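Local coordinates for WbbZ protein (Klebsiella pneumoniae subsp. pneumoniae NTUH-K2044, PDB 6X1L) that is of unknown function but, as a member of the polysaccharide pyruvyl transferase family, probably takes part in building a bacterial surface polysaccharide, at residues A[9-14]-A[145-150]; A[31-36]-A[192-197]; A[68-73]-A[100-105]; A[154-159]-A[212-217]. All coordinates share one frame; numbering follows the deposited sequence.

Interaction 1 of 4, residues A[9-14]-A[145-150]; sequences LKFDLL and FITDDM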
loop_
_atom_site.group_PDB
_atom_site.type_symbol
_atom_site.label_atom_id
_atom_site.label_comp_id
_atom_site.label_asym_id
_atom_site.label_seq_id
_atom_site.Cartn_x
_atom_site.Cartn_y
_atom_site.Cartn_z
ATOM N N LEU A 9 21.713 21.912 -2.773
ATOM C CA LEU A 9 22.994 21.740 -3.452
ATOM C C LEU A 9 24.085 21.333 -2.471
ATOM O O LEU A 9 24.873 20.422 -2.747
ATOM C CB LEU A 9 23.384 23.027 -4.179
ATOM C CG LEU A 9 24.786 23.086 -4.792
ATOM C CD1 LEU A 9 24.908 22.155 -5.992
ATOM C CD2 LEU A 9 25.146 24.515 -5.171
ATOM N N LYS A 10 24.142 22.002 -1.317
ATOM C CA LYS A 10 25.099 21.622 -0.282
ATOM C C LYS A 10 24.954 20.153 0.086
ATOM O O LYS A 10 25.954 19.444 0.260
ATOM C CB LYS A 10 24.908 22.506 0.951
ATOM C CG LYS A 10 25.686 22.042 2.168
ATOM C CD LYS A 10 25.136 22.648 3.447
ATOM C CE LYS A 10 25.337 24.150 3.487
ATOM N NZ LYS A 10 24.779 24.732 4.737
ATOM N N PHE A 11 23.711 19.674 0.187
ATOM C CA PHE A 11 23.458 18.297 0.592
ATOM C C PHE A 11 24.015 17.304 -0.420
ATOM O O PHE A 11 24.650 16.314 -0.039
ATOM C CB PHE A 11 21.954 18.095 0.786
ATOM C CG PHE A 11 21.590 16.813 1.469
ATOM C CD1 PHE A 11 21.952 16.587 2.784
ATOM C CD2 PHE A 11 20.857 15.843 0.804
ATOM C CE1 PHE A 11 21.607 15.411 3.422
ATOM C CE2 PHE A 11 20.507 14.663 1.434
ATOM C CZ PHE A 11 20.879 14.448 2.746
ATOM N N ASP A 12 23.787 17.548 -1.714
ATOM C CA ASP A 12 24.291 16.651 -2.750
ATOM C C ASP A 12 25.813 16.551 -2.697
ATOM O O ASP A 12 26.376 15.456 -2.590
ATOM C CB ASP A 12 23.836 17.136 -4.131
ATOM C CG ASP A 12 22.320 17.191 -4.269
ATOM O OD1 ASP A 12 21.611 16.705 -3.364
ATOM O OD2 ASP A 12 21.837 17.729 -5.287
ATOM N N LEU A 13 26.496 17.696 -2.780
ATOM C CA LEU A 13 27.957 17.697 -2.789
ATOM C C LEU A 13 28.521 17.045 -1.533
ATOM O O LEU A 13 29.512 16.310 -1.595
ATOM C CB LEU A 13 28.473 19.130 -2.925
ATOM C CG LEU A 13 28.077 19.859 -4.210
ATOM C CD1 LEU A 13 28.403 21.340 -4.121
ATOM C CD2 LEU A 13 28.766 19.229 -5.410
ATOM N N LEU A 14 27.887 17.287 -0.388
ATOM C CA LEU A 14 28.389 16.752 0.873
ATOM C C LEU A 14 28.341 15.228 0.890
ATOM O O LEU A 14 29.334 14.570 1.219
ATOM C CB LEU A 14 27.581 17.335 2.028
ATOM C CG LEU A 14 28.149 17.259 3.439
ATOM C CD1 LEU A 14 29.513 17.935 3.527
ATOM C CD2 LEU A 14 27.167 17.916 4.378
ATOM N N PHE A 145 24.088 19.833 10.341
ATOM C CA PHE A 145 23.608 20.570 9.181
ATOM C C PHE A 145 22.089 20.640 9.241
ATOM O O PHE A 145 21.437 19.844 9.923
ATOM C CB PHE A 145 24.020 19.910 7.853
ATOM C CG PHE A 145 25.490 19.641 7.723
ATOM C CD1 PHE A 145 26.298 20.485 6.978
ATOM C CD2 PHE A 145 26.065 18.530 8.323
ATOM C CE1 PHE A 145 27.647 20.235 6.845
ATOM C CE2 PHE A 145 27.419 18.281 8.198
ATOM C CZ PHE A 145 28.208 19.133 7.459
ATOM N N ILE A 146 21.525 21.585 8.494
ATOM C CA ILE A 146 20.080 21.743 8.396
ATOM C C ILE A 146 19.691 21.736 6.924
ATOM O O ILE A 146 20.352 22.374 6.095
ATOM C CB ILE A 146 19.596 23.030 9.095
ATOM C CG1 ILE A 146 18.071 23.146 9.015
ATOM C CG2 ILE A 146 20.270 24.263 8.507
ATOM C CD1 ILE A 146 17.491 24.175 9.956
ATOM N N THR A 147 18.632 21.000 6.596
ATOM C CA THR A 147 18.151 20.924 5.225
ATOM C C THR A 147 16.763 20.300 5.258
ATOM O O THR A 147 16.303 19.820 6.296
ATOM C CB THR A 147 19.118 20.130 4.335
ATOM O OG1 THR A 147 18.678 20.176 2.972
ATOM C CG2 THR A 147 19.225 18.688 4.797
ATOM N N ASP A 148 16.091 20.327 4.110
ATOM C CA ASP A 148 14.720 19.838 4.036
ATOM C C ASP A 148 14.647 18.338 4.295
ATOM O O ASP A 148 15.578 17.584 4.000
ATOM C CB ASP A 148 14.118 20.149 2.665
ATOM C CG ASP A 148 13.786 21.617 2.494
ATOM O OD1 ASP A 148 13.241 22.221 3.442
ATOM O OD2 ASP A 148 14.074 22.168 1.410
ATOM N N ASP A 149 13.517 17.912 4.863
ATOM C CA ASP A 149 13.171 16.496 4.904
ATOM C C ASP A 149 13.394 15.867 3.534
ATOM O O ASP A 149 13.225 16.516 2.497
ATOM C CB ASP A 149 11.713 16.325 5.341
ATOM C CG ASP A 149 11.278 14.862 5.403
ATOM O OD1 ASP A 149 11.490 14.211 6.451
ATOM O OD2 ASP A 149 10.718 14.363 4.402
HETATM N N MSE A 150 13.806 14.602 3.532
HETATM C CA MSE A 150 14.137 13.908 2.288
HETATM C C MSE A 150 12.987 13.920 1.275
HETATM O O MSE A 150 13.227 13.986 0.066
HETATM C CB MSE A 150 14.545 12.457 2.565
HETATM C CG MSE A 150 15.857 12.288 3.311
HETATM SE SE MSE A 150 17.376 13.132 2.416
HETATM C CE MSE A 150 17.425 12.077 0.778
#
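L14 and F145 make the tightest part of this contact, reaching toward each other tip to tip. Methyl CD2 of L14 stands over one face of the F145 ring, 3.5 Å from its centroid and only 18° off the ring normal, a CH-pi geometry. It is displaced toward the rim: L14 CD2 is nearest to F145 CE1 at 3.4 Å and to CZ at 3.5 Å.

Deeper in, the F11 ring takes up T147 and M150 (a selenomethionine). With CG anti to the backbone N (chi1 -168°), the F11 ring is brought toward M150, whose side chain it crosses at about a right angle. M150 SE is 3.6 Å from F11 CE2 and 3.8 Å from F11 CZ. Since SE lies 60° off the ring normal, this Met-aromatic approach is oblique. T147 adds a lighter touch, its CG2 lying 4.0 Å from F11 CD1. F123 extends the aromatic packing, stacked with F145 and edge-to-face with F11.

The loose side is that of K10, which is exposed. Its aliphatic chain comes no closer to F145 than 4.3 Å, from K10 CD to F145 CD1, while its NZ is hydrogen-bonded to N141 OD1. The two segments share no hydrogen bond, so the 290 Å² they bury rests on apolar and aromatic packing. Helix 6-21 is thereby laid against strand 144-146, an outermost strand of the six-stranded parallel sheet, and against the loop that follows it. This helix-on-sheet layering is that of a Rossmann-like alpha/beta domain, consistent with the family's place in the GT-B clan.

Interaction 2 of 4, residues A[31-36]-A[192-197]; sequences GNAGDG and SLTWNG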
loop_
_atom_site.group_PDB
_atom_site.type_symbol
_atom_site.label_atom_id
_atom_site.label_comp_id
_atom_site.label_asym_id
_atom_site.label_seq_id
_atom_site.Cartn_x
_atom_site.Cartn_y
_atom_site.Cartn_z
ATOM N N GLY A 31 8.799 2.484 10.249
ATOM C CA GLY A 31 7.653 3.261 10.669
ATOM C C GLY A 31 6.496 3.074 9.709
ATOM O O GLY A 31 6.412 2.071 9.009
ATOM N N ASN A 32 5.610 4.069 9.697
ATOM C CA ASN A 32 4.392 3.995 8.903
ATOM C C ASN A 32 4.698 4.384 7.457
ATOM O O ASN A 32 5.856 4.522 7.055
ATOM C CB ASN A 32 3.292 4.849 9.537
ATOM C CG ASN A 32 3.655 6.322 9.642
ATOM O OD1 ASN A 32 4.291 6.894 8.757
ATOM N ND2 ASN A 32 3.227 6.947 10.728
ATOM N N ALA A 33 3.647 4.557 6.654
ATOM C CA ALA A 33 3.824 4.847 5.237
ATOM C C ALA A 33 4.451 6.212 4.993
ATOM O O ALA A 33 5.023 6.433 3.920
ATOM C CB ALA A 33 2.481 4.743 4.511
ATOM N N GLY A 34 4.344 7.135 5.952
ATOM C CA GLY A 34 5.135 8.352 5.878
ATOM C C GLY A 34 6.620 8.057 5.815
ATOM O O GLY A 34 7.356 8.667 5.036
ATOM N N ASP A 35 7.078 7.098 6.620
ATOM C CA ASP A 35 8.476 6.697 6.582
ATOM C C ASP A 35 8.837 5.978 5.290
ATOM O O ASP A 35 10.011 5.976 4.904
ATOM C CB ASP A 35 8.784 5.828 7.794
ATOM C CG ASP A 35 8.794 6.632 9.078
ATOM O OD1 ASP A 35 9.662 7.520 9.206
ATOM O OD2 ASP A 35 7.916 6.408 9.940
ATOM N N GLY A 36 7.859 5.372 4.614
ATOM C CA GLY A 36 8.119 4.849 3.286
ATOM C C GLY A 36 8.340 5.938 2.259
ATOM O O GLY A 36 9.071 5.737 1.285
ATOM N N SER A 192 -1.480 6.988 6.325
ATOM C CA SER A 192 -0.151 6.716 6.864
ATOM C C SER A 192 -0.083 5.344 7.521
ATOM O O SER A 192 0.959 4.684 7.461
ATOM C CB SER A 192 0.243 7.801 7.870
ATOM O OG SER A 192 0.239 9.078 7.264
ATOM N N LEU A 193 -1.174 4.893 8.141
ATOM C CA LEU A 193 -1.185 3.635 8.872
ATOM C C LEU A 193 -1.499 2.431 7.987
ATOM O O LEU A 193 -1.957 1.404 8.498
ATOM C CB LEU A 193 -2.183 3.701 10.030
ATOM C CG LEU A 193 -1.734 4.444 11.286
ATOM C CD1 LEU A 193 -2.718 4.202 12.421
ATOM C CD2 LEU A 193 -0.324 4.030 11.692
ATOM N N THR A 194 -1.251 2.524 6.682
ATOM C CA THR A 194 -1.496 1.398 5.788
ATOM C C THR A 194 -0.400 0.350 5.945
ATOM O O THR A 194 -0.628 -0.712 6.532
ATOM C CB THR A 194 -1.598 1.881 4.342
ATOM O OG1 THR A 194 -0.434 2.649 4.004
ATOM C CG2 THR A 194 -2.843 2.751 4.172
ATOM N N TRP A 195 0.789 0.631 5.428
ATOM C CA TRP A 195 1.965 -0.185 5.694
ATOM C C TRP A 195 2.713 0.425 6.871
ATOM O O TRP A 195 3.019 1.619 6.858
ATOM C CB TRP A 195 2.860 -0.267 4.457
ATOM C CG TRP A 195 2.315 -1.187 3.408
ATOM C CD1 TRP A 195 1.406 -0.882 2.440
ATOM C CD2 TRP A 195 2.635 -2.571 3.238
ATOM N NE1 TRP A 195 1.139 -1.992 1.672
ATOM C CE2 TRP A 195 1.884 -3.042 2.141
ATOM C CE3 TRP A 195 3.486 -3.458 3.904
ATOM C CZ2 TRP A 195 1.960 -4.358 1.697
ATOM C CZ3 TRP A 195 3.559 -4.767 3.462
ATOM C CH2 TRP A 195 2.801 -5.205 2.369
ATOM N N ASN A 196 2.986 -0.386 7.894
ATOM C CA ASN A 196 3.542 0.139 9.140
ATOM C C ASN A 196 4.474 -0.899 9.749
ATOM O O ASN A 196 4.011 -1.884 10.330
ATOM C CB ASN A 196 2.429 0.510 10.115
ATOM C CG ASN A 196 2.954 1.141 11.384
ATOM O OD1 ASN A 196 3.992 1.805 11.379
ATOM N ND2 ASN A 196 2.244 0.931 12.485
ATOM N N GLY A 197 5.777 -0.669 9.635
ATOM C CA GLY A 197 6.752 -1.601 10.173
ATOM C C GLY A 197 8.115 -1.372 9.540
ATOM O O GLY A 197 8.365 -0.335 8.927
#
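G31 and G197 pair through their backbones in both directions, as an isolated antiparallel bridge of the hydrogen-bonded kind. G31 N donates to G197 O at 3.1 Å, and G197 N returns the bond to G31 O at 2.9 Å. Each donor stands well above the plane of the carbonyl it meets, by 51° and 45° respectively. G31 O has a second donor in W200 NE1.

Further on, A33 N gives a straight bond to S192 O, 2.8 Å long and lying in the carbonyl plane. W195 O is also near A33 N, but at a poor angle; what it receives instead is a CA-H...O approach from N32 CA at 3.4 Å. The CB of A33 rests 3.6 Å from T194 OG1, whose hydrogen bond goes to I191 O. T194 and W195 also pack on W195 and T194 of the second subunit.

Two further amides near the helix start have weak partners within 31-36. N32 holds CG between its backbone N and carbonyl carbon (chi1 60°), and its OD1 accepts weakly from G34 N at 2.8 Å. In return N32 N makes a weak hydrogen bond to D35 OD2. The start of helix 33-48 is thus served by S192 O of the remote loop and by the weak bonds of its own capping box.

Interaction 3 of 4, residues A[68-73]-A[100-105]; sequences ILIFGG and IIMPST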
loop_
_atom_site.group_PDB
_atom_site.type_symbol
_atom_site.label_atom_id
_atom_site.label_comp_id
_atom_site.label_asym_id
_atom_site.label_seq_id
_atom_site.Cartn_x
_atom_site.Cartn_y
_atom_site.Cartn_z
ATOM N N ILE A 68 30.612 3.751 6.673
ATOM C CA ILE A 68 29.773 4.761 7.301
ATOM C C ILE A 68 28.337 4.255 7.298
ATOM O O ILE A 68 27.828 3.823 6.256
ATOM C CB ILE A 68 29.878 6.111 6.569
ATOM C CG1 ILE A 68 31.236 6.762 6.854
ATOM C CG2 ILE A 68 28.733 7.027 6.966
ATOM C CD1 ILE A 68 31.416 8.110 6.198
ATOM N N LEU A 69 27.690 4.296 8.460
ATOM C CA LEU A 69 26.277 3.953 8.549
ATOM C C LEU A 69 25.441 5.169 8.173
ATOM O O LEU A 69 25.561 6.233 8.796
ATOM C CB LEU A 69 25.914 3.471 9.952
ATOM C CG LEU A 69 24.414 3.262 10.193
ATOM C CD1 LEU A 69 23.896 2.038 9.442
ATOM C CD2 LEU A 69 24.100 3.159 11.679
ATOM N N ILE A 70 24.610 5.020 7.149
ATOM C CA ILE A 70 23.640 6.037 6.769
ATOM C C ILE A 70 22.331 5.640 7.437
ATOM O O ILE A 70 21.691 4.660 7.042
ATOM C CB ILE A 70 23.489 6.149 5.251
ATOM C CG1 ILE A 70 24.853 6.307 4.580
ATOM C CG2 ILE A 70 22.565 7.301 4.890
ATOM C CD1 ILE A 70 25.573 7.603 4.926
ATOM N N PHE A 71 21.938 6.381 8.468
ATOM C CA PHE A 71 20.686 6.111 9.159
ATOM C C PHE A 71 19.588 6.962 8.533
ATOM O O PHE A 71 19.678 8.195 8.537
ATOM C CB PHE A 71 20.804 6.385 10.656
ATOM C CG PHE A 71 19.597 5.958 11.437
ATOM C CD1 PHE A 71 19.279 4.615 11.559
ATOM C CD2 PHE A 71 18.776 6.895 12.037
ATOM C CE1 PHE A 71 18.164 4.215 12.270
ATOM C CE2 PHE A 71 17.660 6.502 12.751
ATOM C CZ PHE A 71 17.353 5.161 12.867
ATOM N N GLY A 72 18.555 6.301 8.007
ATOM C CA GLY A 72 17.543 7.007 7.243
ATOM C C GLY A 72 16.841 8.073 8.061
ATOM O O GLY A 72 16.736 7.984 9.284
ATOM N N GLY A 73 16.362 9.097 7.363
ATOM C CA GLY A 73 15.710 10.208 8.023
ATOM C C GLY A 73 14.385 9.814 8.645
ATOM O O GLY A 73 13.841 8.737 8.408
ATOM N N ILE A 100 25.950 8.775 9.907
ATOM C CA ILE A 100 25.307 9.929 9.293
ATOM C C ILE A 100 23.806 9.791 9.493
ATOM O O ILE A 100 23.189 8.837 9.002
ATOM C CB ILE A 100 25.657 10.043 7.802
ATOM C CG1 ILE A 100 27.157 10.267 7.617
ATOM C CG2 ILE A 100 24.866 11.172 7.162
ATOM C CD1 ILE A 100 27.572 10.399 6.171
ATOM N N ILE A 101 23.218 10.739 10.215
ATOM C CA ILE A 101 21.778 10.762 10.434
ATOM C C ILE A 101 21.163 11.647 9.356
ATOM O O ILE A 101 21.363 12.863 9.352
ATOM C CB ILE A 101 21.429 11.259 11.841
ATOM C CG1 ILE A 101 21.997 10.302 12.892
ATOM C CG2 ILE A 101 19.921 11.403 11.995
ATOM C CD1 ILE A 101 21.659 10.679 14.317
HETATM N N MSE A 102 20.426 11.034 8.434
HETATM C CA MSE A 102 19.766 11.766 7.354
HETATM C C MSE A 102 18.706 12.714 7.946
HETATM O O MSE A 102 18.304 12.523 9.094
HETATM C CB MSE A 102 19.171 10.770 6.348
HETATM C CG MSE A 102 20.234 9.899 5.685
HETATM SE SE MSE A 102 21.512 10.907 4.572
HETATM C CE MSE A 102 20.481 10.849 2.902
ATOM N N PRO A 103 18.274 13.746 7.176
ATOM C CA PRO A 103 17.450 14.823 7.757
ATOM C C PRO A 103 16.349 14.354 8.696
ATOM O O PRO A 103 15.397 13.686 8.274
ATOM C CB PRO A 103 16.866 15.509 6.518
ATOM C CG PRO A 103 17.947 15.358 5.502
ATOM C CD PRO A 103 18.559 14.000 5.748
ATOM N N SER A 104 16.468 14.715 9.973
ATOM C CA SER A 104 15.644 14.118 11.013
ATOM C C SER A 104 15.140 15.169 11.992
ATOM O O SER A 104 15.683 16.273 12.103
ATOM C CB SER A 104 16.416 13.036 11.779
ATOM O OG SER A 104 16.705 11.929 10.941
ATOM N N THR A 105 14.077 14.794 12.699
ATOM C CA THR A 105 13.569 15.528 13.848
ATOM C C THR A 105 13.984 14.760 15.096
ATOM O O THR A 105 13.661 13.576 15.235
ATOM C CB THR A 105 12.047 15.681 13.781
ATOM O OG1 THR A 105 11.703 16.666 12.795
ATOM C CG2 THR A 105 11.479 16.099 15.132
#
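The flat groups here are the peptide units, joined through N-H and C=O, with I70 and I100 on one face of the sheet and F71 and I101 on the other. Between the strands I100 is held from both its ends, I100 N bonding to L69 O at 2.8 Å and I100 O receiving F71 N at 2.8 Å. M102 N to F71 O, 2.9 Å, continues the register. The strand axes approach to 4.8 Å and diverge by 19°, as expected of twisted parallel neighbours.

On the I70 and I100 face these two side chains lie side by side, pointing the same way. I70 turns its CD1 with chi2 -65° to stand 3.7 Å from I100 CD1. I100 CD1 is also met by I68 CG2 at 3.7 Å, and I70 CG2 touches M102 CG, of a selenomethionine, at 3.6 Å. Beyond F71 the chains remain close: G73 CA is 3.5 Å from P103 O, and the S104 hydroxyl also reaches G73 CA. The same hydroxyl donates to M102 O, spanning the corner at P103.

The two strands belong to a beta-alpha-beta unit through helix 84-92. Strand 23-27 bonds to I68 and I70, strand 120-124 lies beyond strand 98-104, and helix 6-21 packs Y18 on I100 and F11 and L15 on M102.

Interaction 4 of 4, residues A[154-159]-A[212-217]; sequences LDLNKY and CMINFL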
loop_
_atom_site.group_PDB
_atom_site.type_symbol
_atom_site.label_atom_id
_atom_site.label_comp_id
_atom_site.label_asym_id
_atom_site.label_seq_id
_atom_site.Cartn_x
_atom_site.Cartn_y
_atom_site.Cartn_z
ATOM N N LEU A 154 11.667 13.926 -3.548
ATOM C CA LEU A 154 10.931 12.890 -4.269
ATOM C C LEU A 154 10.825 13.235 -5.750
ATOM O O LEU A 154 10.401 14.333 -6.117
ATOM C CB LEU A 154 9.540 12.725 -3.657
ATOM C CG LEU A 154 8.707 11.507 -4.070
ATOM C CD1 LEU A 154 9.296 10.232 -3.493
ATOM C CD2 LEU A 154 7.271 11.695 -3.614
ATOM N N ASP A 155 11.219 12.289 -6.604
ATOM C CA ASP A 155 11.096 12.440 -8.056
ATOM C C ASP A 155 9.635 12.210 -8.437
ATOM O O ASP A 155 9.241 11.150 -8.931
ATOM C CB ASP A 155 12.032 11.474 -8.773
ATOM C CG ASP A 155 12.047 11.680 -10.272
ATOM O OD1 ASP A 155 11.461 12.679 -10.744
ATOM O OD2 ASP A 155 12.639 10.839 -10.979
ATOM N N LEU A 156 8.832 13.260 -8.243
ATOM C CA LEU A 156 7.382 13.119 -8.144
ATOM C C LEU A 156 6.751 12.531 -9.403
ATOM O O LEU A 156 5.767 11.791 -9.309
ATOM C CB LEU A 156 6.762 14.480 -7.829
ATOM C CG LEU A 156 5.261 14.550 -7.552
ATOM C CD1 LEU A 156 4.904 13.713 -6.334
ATOM C CD2 LEU A 156 4.833 15.996 -7.357
ATOM N N ASN A 157 7.295 12.834 -10.582
ATOM C CA ASN A 157 6.582 12.509 -11.811
ATOM C C ASN A 157 6.517 11.014 -12.092
ATOM O O ASN A 157 5.664 10.584 -12.878
ATOM C CB ASN A 157 7.217 13.239 -12.993
ATOM C CG ASN A 157 6.866 14.713 -13.015
ATOM O OD1 ASN A 157 7.471 15.515 -12.306
ATOM N ND2 ASN A 157 5.878 15.075 -13.826
ATOM N N LYS A 158 7.376 10.207 -11.475
ATOM C CA LYS A 158 7.302 8.768 -11.681
ATOM C C LYS A 158 6.349 8.082 -10.711
ATOM O O LYS A 158 6.152 6.866 -10.812
ATOM C CB LYS A 158 8.694 8.135 -11.585
ATOM C CG LYS A 158 9.302 8.130 -10.205
ATOM C CD LYS A 158 10.678 7.489 -10.249
ATOM C CE LYS A 158 11.334 7.487 -8.883
ATOM N NZ LYS A 158 12.683 6.867 -8.933
ATOM N N TYR A 159 5.746 8.831 -9.788
ATOM C CA TYR A 159 4.752 8.306 -8.862
ATOM C C TYR A 159 3.324 8.679 -9.238
ATOM O O TYR A 159 2.385 8.083 -8.702
ATOM C CB TYR A 159 5.033 8.812 -7.440
ATOM C CG TYR A 159 6.394 8.447 -6.903
ATOM C CD1 TYR A 159 7.509 9.241 -7.174
ATOM C CD2 TYR A 159 6.570 7.322 -6.109
ATOM C CE1 TYR A 159 8.754 8.912 -6.686
ATOM C CE2 TYR A 159 7.820 6.986 -5.609
ATOM C CZ TYR A 159 8.908 7.788 -5.901
ATOM O OH TYR A 159 10.156 7.461 -5.414
ATOM N N CYS A 212 0.672 4.538 -3.749
ATOM C CA CYS A 212 -0.665 4.389 -3.177
ATOM C C CYS A 212 -1.129 5.677 -2.508
ATOM O O CYS A 212 -2.222 6.179 -2.789
ATOM C CB CYS A 212 -0.682 3.238 -2.174
ATOM S SG CYS A 212 -0.617 1.596 -2.916
HETATM N N MSE A 213 -0.311 6.226 -1.614
HETATM C CA MSE A 213 -0.688 7.442 -0.905
HETATM C C MSE A 213 -0.924 8.583 -1.884
HETATM O O MSE A 213 -1.891 9.336 -1.759
HETATM C CB MSE A 213 0.392 7.842 0.106
HETATM C CG MSE A 213 0.652 6.811 1.203
HETATM SE SE MSE A 213 2.084 7.487 2.383
HETATM C CE MSE A 213 1.034 8.761 3.407
ATOM N N ILE A 214 -0.026 8.699 -2.864
ATOM C CA ILE A 214 -0.155 9.743 -3.876
ATOM C C ILE A 214 -1.403 9.522 -4.726
ATOM O O ILE A 214 -2.155 10.467 -4.999
ATOM C CB ILE A 214 1.119 9.809 -4.737
ATOM C CG1 ILE A 214 2.273 10.409 -3.927
ATOM C CG2 ILE A 214 0.870 10.607 -6.015
ATOM C CD1 ILE A 214 3.565 10.519 -4.697
ATOM N N ASN A 215 -1.646 8.275 -5.162
ATOM C CA ASN A 215 -2.863 7.980 -5.921
ATOM C C ASN A 215 -4.102 8.433 -5.167
ATOM O O ASN A 215 -5.025 9.005 -5.757
ATOM C CB ASN A 215 -2.972 6.483 -6.217
ATOM C CG ASN A 215 -1.929 5.995 -7.193
ATOM O OD1 ASN A 215 -1.357 6.768 -7.962
ATOM N ND2 ASN A 215 -1.683 4.696 -7.173
ATOM N N PHE A 216 -4.144 8.168 -3.860
ATOM C CA PHE A 216 -5.292 8.567 -3.055
ATOM C C PHE A 216 -5.469 10.078 -3.077
ATOM O O PHE A 216 -6.573 10.585 -3.312
ATOM C CB PHE A 216 -5.120 8.063 -1.622
ATOM C CG PHE A 216 -6.194 8.530 -0.684
ATOM C CD1 PHE A 216 -7.406 7.856 -0.610
ATOM C CD2 PHE A 216 -5.998 9.645 0.120
ATOM C CE1 PHE A 216 -8.402 8.279 0.249
ATOM C CE2 PHE A 216 -6.995 10.076 0.982
ATOM C CZ PHE A 216 -8.197 9.390 1.045
ATOM N N LEU A 217 -4.379 10.815 -2.856
ATOM C CA LEU A 217 -4.474 12.261 -2.694
ATOM C C LEU A 217 -4.743 12.975 -4.010
ATOM O O LEU A 217 -5.378 14.035 -4.013
ATOM C CB LEU A 217 -3.184 12.793 -2.064
ATOM C CG LEU A 217 -2.884 12.283 -0.656
ATOM C CD1 LEU A 217 -1.451 12.627 -0.265
ATOM C CD2 LEU A 217 -3.872 12.880 0.336
#
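Y159 and I214 bring the backbones nearest, CA to CA 7.1 Å, where segment 154-159 runs through an inverse gamma turn centred on D155 and the 3-10 segment 156-158, and lies against helix 203-218. That helix is the crossover of a beta-alpha-beta unit joining strands 167-172 and 220-225 of the second parallel sheet, whereas 154-159 belongs to the connection leading from the first sheet to the second.

Across the contact nearly everything converges on one methyl. I214 is extended, with CD1 anti to CA (chi2 -180°), and this carbon enters among three residues of the loop. L154 meets it tip to tip, CD2 to I214 CD1 at 4.0 Å, while L156 crosses at a slant with its CD1 3.8 Å away from I214 CD1. L233 of helix 228-236 touches both L154 and I214.

The ring of Y159 has L154 CD2 4.3 Å above one face, displaced toward the rim, and L156 O at its edge in the ring plane. Its hydroxyl is bonded to D44 OD2, which also accepts from D155 N, and K158 NZ forms a salt bridge with D44 OD1, so one aspartate of helix 33-48 binds three residues of the loop. Elsewhere on helix 203-218, C212, N215 and F216 pack against W195, F204 and Y199 of the second subunit. The shortest approach between the two segments is from I214 CD1 to Y159 CB, 3.5 Å, with Y159 CG next at 4.1 Å.

Overall arrangement
The four contacts fall into two touching pairs. Interactions 1 and 3, with centres 11 Å apart, share the first parallel sheet: F11 CZ lies 3.6 Å from M102 CE, and T147 CG2 lies 3.6 Å from P103 CG. Interactions 2 and 4, with centres 15 Å apart, meet where A33 O is 3.5 Å from M213 SE, and both also reach the second subunit. Between the pairs, segments 145-150 and 154-159 are close in sequence although interactions 1 and 4 are centred 22 Å apart. Interactions 2 and 3 come within about 4 Å at their nearest atoms without touching. No catalytic site or ligand is established here to which these contacts can be referred.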